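Local coordinates for hypothetical protein MG296 homolog (Mycoplasma pneumoniae, PDB 2I15) that is of unknown function and folds as an all-helical protein of the Mg296 family that packs against other copies of itself, at residues Ser108-Thr113 with Gly119-Gln124. Numbering follows the deposited sequence.
Sequences SALAIT and GRYHQQ
Leu110, Ala111 and Ser108 meet Tyr121 and His122 in a buried helix-helix contact near the C-terminal end of the chain. It joins the last turns of helix 92-113 to the first turn of helix 120-128. Tyr121 makes the apolar part. Its CG stands anti to the backbone N (chi1 -167°), and the ring reaches over to the other helix. The methyl CB of Ala111 sits 3.7 Å from Tyr121 CG, at the root of the ring. The backbone N and CA of Ala111 lie over one ring face, toward the rim. Further out, Leu110 CB lies 3.8 Å from Tyr121 CE2, and the two side chains cross at a slant. Leu110 CD1 packs 3.7 Å from Tyr121 OH.

The motif is two consecutive helices joined by a short loop, in a splayed helix-loop-helix. Six residues, Lys114 to Gly119, link the helices, and Gly119 is the N-cap of the second. The segment axes pass 9.7 Å apart at 124°, a crossing between perpendicular and antiparallel. From the loop, Val118 touches both Ser108 and Ala111.

The polar part is one hydrogen bond between Ser108 OG and His122 NE2, 2.8 Å long. The hydroxyl meets the imidazole at its edge, in the ring plane. His122 ND1 is also hydrogen-bonded, so both ring nitrogens have partners, which should limit rotation of the ring. Tyr135 packs its ring against His122. Tyr121 OH hydrogen-bonds Glu21 OE2 of the second subunit, whose Phe30 packs on Leu110.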
ATOM      1  N   SER A 108     -11.148   4.873  -7.602  1.00 25.47           N
ATOM      2  CA  SER A 108     -10.776   6.069  -8.370  1.00 25.41           C
ATOM      3  C   SER A 108     -11.780   6.276  -9.495  1.00 25.72           C
ATOM      4  O   SER A 108     -12.205   7.399  -9.756  1.00 25.05           O
ATOM      5  CB  SER A 108      -9.377   5.929  -8.976  1.00 35.65           C
ATOM      6  OG  SER A 108      -8.379   5.932  -7.974  1.00 34.93           O
ATOM      7  N   ALA A 109     -12.149   5.186 -10.168  1.00 39.00           N
ATOM      8  CA  ALA A 109     -13.121   5.238 -11.259  1.00 38.77           C
ATOM      9  C   ALA A 109     -14.415   5.851 -10.729  1.00 39.27           C
ATOM     10  O   ALA A 109     -15.008   6.744 -11.345  1.00 41.77           O
ATOM     11  CB  ALA A 109     -13.394   3.850 -11.780  1.00 16.78           C
ATOM     12  N   LEU A 110     -14.853   5.346  -9.583  1.00 28.53           N
ATOM     13  CA  LEU A 110     -16.058   5.841  -8.932  1.00 28.33           C
ATOM     14  C   LEU A 110     -15.969   7.366  -8.885  1.00 29.13           C
ATOM     15  O   LEU A 110     -16.897   8.081  -9.271  1.00 27.97           O
ATOM     16  CB  LEU A 110     -16.138   5.290  -7.504  1.00 18.03           C
ATOM     17  CG  LEU A 110     -16.501   3.824  -7.285  1.00 16.77           C
ATOM     18  CD1 LEU A 110     -16.416   3.503  -5.809  1.00 16.62           C
ATOM     19  CD2 LEU A 110     -17.908   3.557  -7.807  1.00 16.71           C
ATOM     20  N   ALA A 111     -14.828   7.845  -8.395  1.00 34.53           N
ATOM     21  CA  ALA A 111     -14.558   9.267  -8.271  1.00 34.24           C
ATOM     22  C   ALA A 111     -14.590   9.951  -9.622  1.00 35.17           C
ATOM     23  O   ALA A 111     -15.209  11.004  -9.770  1.00 36.14           O
ATOM     24  CB  ALA A 111     -13.208   9.487  -7.601  1.00 19.97           C
ATOM     25  N   ILE A 112     -13.918   9.363 -10.610  1.00 33.24           N
ATOM     26  CA  ILE A 112     -13.898   9.950 -11.947  1.00 32.98           C
ATOM     27  C   ILE A 112     -15.348  10.071 -12.403  1.00 33.01           C
ATOM     28  O   ILE A 112     -15.791  11.109 -12.911  1.00 32.45           O
ATOM     29  CB  ILE A 112     -13.155   9.051 -12.963  1.00 36.96           C
ATOM     30  CG1 ILE A 112     -11.769   8.684 -12.443  1.00 36.86           C
ATOM     31  CG2 ILE A 112     -13.010   9.780 -14.293  1.00 35.52           C
ATOM     32  CD1 ILE A 112     -10.845   9.850 -12.332  1.00 37.76           C
ATOM     33  N   THR A 113     -16.085   8.991 -12.182  1.00 27.63           N
ATOM     34  CA  THR A 113     -17.474   8.904 -12.574  1.00 28.30           C
ATOM     35  C   THR A 113     -18.409   9.895 -11.884  1.00 29.95           C
ATOM     36  O   THR A 113     -19.320  10.422 -12.517  1.00 28.72           O
ATOM     37  CB  THR A 113     -17.985   7.460 -12.380  1.00 25.01           C
ATOM     38  OG1 THR A 113     -17.022   6.563 -12.944  1.00 25.18           O
ATOM     39  CG2 THR A 113     -19.310   7.249 -13.097  1.00 20.39           C
ATOM     40  N   GLY A 119      -8.523  11.291  -4.953  1.00 31.49           N
ATOM     41  CA  GLY A 119      -7.665  11.886  -3.949  1.00 30.24           C
ATOM     42  C   GLY A 119      -8.525  12.305  -2.770  1.00 29.03           C
ATOM     43  O   GLY A 119      -8.368  11.772  -1.669  1.00 28.05           O
ATOM     44  N   ARG A 120      -9.441  13.250  -2.970  1.00 25.03           N
ATOM     45  CA  ARG A 120     -10.294  13.643  -1.845  1.00 27.97           C
ATOM     46  C   ARG A 120     -11.269  12.493  -1.558  1.00 26.15           C
ATOM     47  O   ARG A 120     -11.554  12.154  -0.396  1.00 23.70           O
ATOM     48  CB  ARG A 120     -11.082  14.918  -2.139  1.00 89.08           C
ATOM     49  CG  ARG A 120     -11.877  15.382  -0.922  1.00 97.07           C
ATOM     50  CD  ARG A 120     -12.866  16.490  -1.262  1.00102.16           C
ATOM     51  NE  ARG A 120     -12.544  17.727  -0.558  1.00108.02           N
ATOM     52  CZ  ARG A 120     -11.412  18.405  -0.721  1.00110.88           C
ATOM     53  NH1 ARG A 120     -10.492  17.965  -1.571  1.00111.71           N
ATOM     54  NH2 ARG A 120     -11.203  19.521  -0.034  1.00111.86           N
ATOM     55  N   TYR A 121     -11.754  11.878  -2.634  1.00 41.49           N
ATOM     56  CA  TYR A 121     -12.679  10.760  -2.524  1.00 40.69           C
ATOM     57  C   TYR A 121     -11.988   9.714  -1.645  1.00 39.71           C
ATOM     58  O   TYR A 121     -12.514   9.294  -0.602  1.00 39.80           O
ATOM     59  CB  TYR A 121     -12.962  10.186  -3.919  1.00 33.19           C
ATOM     60  CG  TYR A 121     -14.137   9.237  -3.979  1.00 31.97           C
ATOM     61  CD1 TYR A 121     -15.428   9.689  -3.740  1.00 30.90           C
ATOM     62  CD2 TYR A 121     -13.956   7.888  -4.273  1.00 29.77           C
ATOM     63  CE1 TYR A 121     -16.511   8.830  -3.801  1.00 30.30           C
ATOM     64  CE2 TYR A 121     -15.039   7.015  -4.336  1.00 29.83           C
ATOM     65  CZ  TYR A 121     -16.313   7.499  -4.091  1.00 31.06           C
ATOM     66  OH  TYR A 121     -17.390   6.644  -4.117  1.00 32.20           O
ATOM     67  N   HIS A 122     -10.801   9.310  -2.085  1.00 22.68           N
ATOM     68  CA  HIS A 122     -10.000   8.326  -1.377  1.00 21.66           C
ATOM     69  C   HIS A 122      -9.757   8.701   0.081  1.00 22.52           C
ATOM     70  O   HIS A 122      -9.851   7.860   0.979  1.00 22.48           O
ATOM     71  CB  HIS A 122      -8.645   8.168  -2.064  1.00 24.03           C
ATOM     72  CG  HIS A 122      -8.663   7.231  -3.228  1.00 21.08           C
ATOM     73  ND1 HIS A 122      -8.697   5.872  -3.075  1.00 20.98           N
ATOM     74  CD2 HIS A 122      -8.651   7.478  -4.556  1.00 19.22           C
ATOM     75  CE1 HIS A 122      -8.706   5.299  -4.272  1.00 15.06           C
ATOM     76  NE2 HIS A 122      -8.679   6.250  -5.177  1.00 20.93           N
ATOM     77  N   GLN A 123      -9.432   9.966   0.315  1.00 37.05           N
ATOM     78  CA  GLN A 123      -9.155  10.446   1.667  1.00 39.17           C
ATOM     79  C   GLN A 123     -10.378  10.405   2.578  1.00 39.94           C
ATOM     80  O   GLN A 123     -10.274  10.014   3.740  1.00 40.37           O
ATOM     81  CB  GLN A 123      -8.554  11.845   1.582  1.00 36.30           C
ATOM     82  CG  GLN A 123      -7.166  11.801   0.973  1.00 40.15           C
ATOM     83  CD  GLN A 123      -6.606  13.174   0.621  1.00 42.50           C
ATOM     84  OE1 GLN A 123      -7.347  14.157   0.527  1.00 43.37           O
ATOM     85  NE2 GLN A 123      -5.293  13.238   0.398  1.00 42.17           N
ATOM     86  N   GLN A 124     -11.538  10.790   2.054  1.00 31.11           N
ATOM     87  CA  GLN A 124     -12.750  10.741   2.855  1.00 32.48           C
ATOM     88  C   GLN A 124     -12.944   9.274   3.242  1.00 32.63           C
ATOM     89  O   GLN A 124     -13.141   8.931   4.416  1.00 32.27           O
ATOM     90  CB  GLN A 124     -13.926  11.263   2.034  1.00 45.88           C
ATOM     91  CG  GLN A 124     -13.701  12.667   1.513  1.00 49.40           C
ATOM     92  CD  GLN A 124     -14.821  13.155   0.604  1.00 53.67           C
ATOM     93  OE1 GLN A 124     -15.164  12.509  -0.395  1.00 56.92           O
ATOM     94  NE2 GLN A 124     -15.391  14.308   0.942  1.00 55.05           N
TER